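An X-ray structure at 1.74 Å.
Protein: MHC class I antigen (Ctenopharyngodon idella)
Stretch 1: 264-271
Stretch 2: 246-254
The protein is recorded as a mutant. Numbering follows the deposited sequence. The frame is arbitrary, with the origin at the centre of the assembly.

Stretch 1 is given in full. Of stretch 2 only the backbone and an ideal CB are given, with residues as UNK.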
# COMPACT_ATOMS: atom_id res chain seq x y z
N ARG A 264 -19.76 -15.81 12.97
CA ARG A 264 -19.58 -15.80 14.42
C ARG A 264 -18.71 -16.98 14.88
O ARG A 264 -18.91 -18.11 14.44
CB ARG A 264 -20.94 -15.82 15.13
CG ARG A 264 -20.88 -15.68 16.65
CD ARG A 264 -22.25 -15.81 17.29
NE ARG A 264 -23.16 -14.73 16.89
CZ ARG A 264 -23.34 -13.60 17.56
NH1 ARG A 264 -22.67 -13.36 18.69
NH2 ARG A 264 -24.19 -12.69 17.10
N LYS A 265 -17.75 -16.71 15.75
CA LYS A 265 -16.96 -17.79 16.35
C LYS A 265 -17.10 -17.76 17.87
O LYS A 265 -17.18 -16.69 18.46
CB LYS A 265 -15.49 -17.71 15.94
CG LYS A 265 -15.25 -17.86 14.44
CD LYS A 265 -15.42 -19.30 13.99
CE LYS A 265 -15.42 -19.40 12.47
NZ LYS A 265 -15.52 -20.82 12.03
N THR A 266 -17.14 -18.94 18.48
CA THR A 266 -17.31 -19.07 19.94
C THR A 266 -16.16 -19.88 20.56
O THR A 266 -15.28 -20.34 19.85
CB THR A 266 -18.66 -19.72 20.31
OG1 THR A 266 -18.68 -21.08 19.86
CG2 THR A 266 -19.84 -18.96 19.69
N GLU A 267 -16.20 -20.06 21.88
CA GLU A 267 -15.15 -20.83 22.58
C GLU A 267 -14.89 -22.20 21.95
O GLU A 267 -13.75 -22.67 21.94
CB GLU A 267 -15.48 -20.99 24.07
CG GLU A 267 -16.78 -21.71 24.39
CD GLU A 267 -17.27 -21.43 25.79
OE1 GLU A 267 -18.43 -20.98 25.93
OE2 GLU A 267 -16.50 -21.64 26.75
N ASP A 268 -15.95 -22.82 21.43
CA ASP A 268 -15.86 -24.13 20.78
C ASP A 268 -14.98 -24.12 19.53
O ASP A 268 -14.57 -25.17 19.04
CB ASP A 268 -17.26 -24.63 20.40
CG ASP A 268 -18.04 -25.14 21.60
OD1 ASP A 268 -17.46 -25.25 22.70
OD2 ASP A 268 -19.25 -25.43 21.44
N ASP A 269 -14.69 -22.92 19.03
CA ASP A 269 -13.92 -22.76 17.81
C ASP A 269 -12.44 -22.47 18.04
O ASP A 269 -11.65 -22.50 17.09
CB ASP A 269 -14.53 -21.67 16.93
CG ASP A 269 -15.94 -21.99 16.51
OD1 ASP A 269 -16.18 -23.13 16.07
OD2 ASP A 269 -16.81 -21.10 16.64
N ILE A 270 -12.07 -22.19 19.29
CA ILE A 270 -10.71 -21.75 19.60
C ILE A 270 -9.66 -22.79 19.18
O ILE A 270 -9.78 -23.97 19.50
CB ILE A 270 -10.54 -21.35 21.09
CG1 ILE A 270 -11.41 -20.13 21.41
CG2 ILE A 270 -9.07 -21.06 21.42
CD1 ILE A 270 -11.36 -19.67 22.85
N ILE A 271 -8.67 -22.32 18.44
CA ILE A 271 -7.54 -23.16 18.04
C ILE A 271 -6.24 -22.66 18.65
O ILE A 271 -6.12 -21.49 19.02
CB ILE A 271 -7.42 -23.32 16.50
CG1 ILE A 271 -7.19 -21.96 15.81
CG2 ILE A 271 -8.63 -24.05 15.94
CD1 ILE A 271 -6.89 -22.06 14.33
N UNK A 246 -13.42 -15.06 33.32
CA UNK A 246 -14.48 -14.31 32.64
C UNK A 246 -14.99 -15.08 31.43
O UNK A 246 -16.19 -15.07 31.14
CB UNK A 246 -13.98 -12.93 32.21
N UNK A 247 -14.07 -15.74 30.73
CA UNK A 247 -14.42 -16.60 29.60
C UNK A 247 -15.23 -17.82 30.06
O UNK A 247 -16.19 -18.22 29.39
CB UNK A 247 -13.15 -17.05 28.87
N UNK A 248 -14.84 -18.40 31.19
CA UNK A 248 -15.53 -19.57 31.76
C UNK A 248 -16.96 -19.25 32.20
O UNK A 248 -17.86 -20.04 31.97
CB UNK A 248 -14.74 -20.11 32.95
N UNK A 249 -17.15 -18.09 32.82
CA UNK A 249 -18.44 -17.74 33.42
C UNK A 249 -19.46 -17.16 32.44
O UNK A 249 -20.65 -17.08 32.75
CB UNK A 249 -18.21 -16.73 34.55
N UNK A 250 -18.99 -16.75 31.27
CA UNK A 250 -19.85 -16.10 30.29
C UNK A 250 -19.74 -16.70 28.89
O UNK A 250 -18.88 -17.55 28.64
CB UNK A 250 -19.52 -14.61 30.23
N UNK A 251 -20.62 -16.27 27.99
CA UNK A 251 -20.59 -16.75 26.62
C UNK A 251 -20.08 -15.66 25.70
O UNK A 251 -20.85 -14.84 25.18
CB UNK A 251 -21.98 -17.22 26.18
N UNK A 252 -18.76 -15.63 25.51
CA UNK A 252 -18.13 -14.68 24.62
C UNK A 252 -18.10 -15.22 23.20
O UNK A 252 -17.99 -16.43 22.98
CB UNK A 252 -16.71 -14.35 25.10
N UNK A 253 -18.20 -14.32 22.23
CA UNK A 253 -18.07 -14.69 20.83
C UNK A 253 -17.49 -13.52 20.04
O UNK A 253 -17.56 -12.38 20.49
CB UNK A 253 -19.42 -15.12 20.25
N UNK A 254 -16.89 -13.83 18.89
CA UNK A 254 -16.45 -12.81 17.95
C UNK A 254 -17.43 -12.77 16.78
O UNK A 254 -17.88 -13.82 16.32
CB UNK A 254 -15.02 -13.08 17.47

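Position 246 lies on a helix, with phi/psi of -63/-38 and no atom of stretch 1 within 5.5 Å of its ideal CB. Stretch 1 sets no rule there, and any good helix former would serve; the deposited residue is Glu-246, whose side chain stays clear of the contact.

Position 247 is also helical, but its CA-to-CB bond points toward stretch 1. The ideal CB touches nothing, so a small residue would leave a gap before the CB of Glu-267 and the CD1 of Ile-270. A long side chain is needed to cross it, apolar at least where it meets the isoleucine: leucine, methionine or a large aromatic could all make the attempt. The residue is Trp-247, with chi1 at -164° (t). Its NE1 comes 3.1 Å from Glu-267 CB, which sits at the ring edge near the ring plane, and its CZ2 packs 3.6 Å from Ile-270 CD1. The indole thus reaches two residues that flank the 3-10 turn's Asp-268 and Asp-269, neither of which touches stretch 2.

Positions 248 and 249 can be taken together. The first points its CB away and the second is out of reach, so polar, solvent-friendly residues suit both. They are Lys-248, extended with every chi angle t, and Asn-249.

At 250 the backbone is no longer helical, with phi/psi of -131/172, and CB points sideways into space that stretch 1 does not fill. Many residues would do; it is Asn-250, whose side-chain end leads away.

Position 251 also points sideways, but its ideal CB is 5.2 Å from Glu-267 OE1. That carboxylate would favour a basic or polar residue without demanding one. Arg-251 has the fitting charge, yet it is poorly ordered and forms no salt bridge with the glutamate.

The chain is extended by 252, where CB again points sideways with no neighbour in stretch 1, leaving the choice open. In Phe-252 the ring leads away, and the backbone does the work: a water whose O accepts from Glu-267 N at 3.0 Å lies 2.7 Å from Phe-252 O and 3.0 Å from Glu-267 OE1, and can donate to either, linking the strand to the start of the 3-10 segment.

Position 253 is the most constrained. Its ideal CB lies 3.3 Å from Lys-265 O and 3.9 Å from both Thr-266 CG2 and Arg-264 CG, so a small residue is the natural choice, and the guanidinium of Arg-264 invites an acceptor. Alanine would meet the first condition; serine could meet both. Ser-253, at chi1 62° (p), accepts a hydrogen bond from Arg-264 NH1 to its OG at 2.9 Å.

Position 254 pairs antiparallel with Lys-265 whatever its side chain: the N of 254 donates to Lys-265 O, and Lys-265 N to the O of 254, both at 2.9 Å. Its ideal CB, 4.3 Å from Lys-265 O, leaves moderate room, suiting valine, alanine or cysteine. The residue is Cys-254 (t), bonded covalently elsewhere in the structure.

Stretch 2 (246-254) EWKNNRFSC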
# COMPACT_ATOMS: atom_id res chain seq x y z
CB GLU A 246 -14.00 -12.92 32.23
CG GLU A 246 -13.55 -12.03 33.38
CD GLU A 246 -14.58 -11.94 34.50
OE1 GLU A 246 -15.76 -11.64 34.22
OE2 GLU A 246 -14.19 -12.16 35.67
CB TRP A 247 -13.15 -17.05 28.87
CG TRP A 247 -13.43 -17.60 27.53
CD1 TRP A 247 -13.73 -18.89 27.22
CD2 TRP A 247 -13.48 -16.87 26.29
NE1 TRP A 247 -13.94 -19.02 25.87
CE2 TRP A 247 -13.80 -17.80 25.28
CE3 TRP A 247 -13.27 -15.53 25.95
CZ2 TRP A 247 -13.92 -17.42 23.93
CZ3 TRP A 247 -13.39 -15.16 24.61
CH2 TRP A 247 -13.72 -16.11 23.62
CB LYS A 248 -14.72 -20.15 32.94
CG LYS A 248 -15.46 -21.21 33.75
CD LYS A 248 -14.57 -21.84 34.81
CE LYS A 248 -15.41 -22.68 35.77
NZ LYS A 248 -14.55 -23.55 36.63
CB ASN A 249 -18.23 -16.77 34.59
CG ASN A 249 -17.45 -17.39 35.74
OD1 ASN A 249 -17.58 -18.59 36.02
ND2 ASN A 249 -16.63 -16.58 36.40
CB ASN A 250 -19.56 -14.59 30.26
CG ASN A 250 -19.59 -13.97 31.64
OD1 ASN A 250 -18.58 -13.93 32.34
ND2 ASN A 250 -20.76 -13.49 32.05
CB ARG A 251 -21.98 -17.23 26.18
CG ARG A 251 -22.42 -18.53 26.83
CD ARG A 251 -23.82 -18.94 26.39
NE ARG A 251 -23.88 -19.25 24.96
CZ ARG A 251 -24.96 -19.73 24.34
NH1 ARG A 251 -24.92 -19.97 23.03
NH2 ARG A 251 -26.09 -19.95 25.01
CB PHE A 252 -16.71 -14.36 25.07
CG PHE A 252 -16.64 -13.38 26.21
CD1 PHE A 252 -16.60 -12.00 25.96
CD2 PHE A 252 -16.59 -13.82 27.53
CE1 PHE A 252 -16.52 -11.09 27.01
CE2 PHE A 252 -16.52 -12.91 28.58
CZ PHE A 252 -16.48 -11.55 28.32
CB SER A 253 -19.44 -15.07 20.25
OG SER A 253 -20.34 -13.97 20.30
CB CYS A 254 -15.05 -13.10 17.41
SG CYS A 254 -14.57 -11.90 16.16
O HOH W 1 -18.35 -19.01 23.63
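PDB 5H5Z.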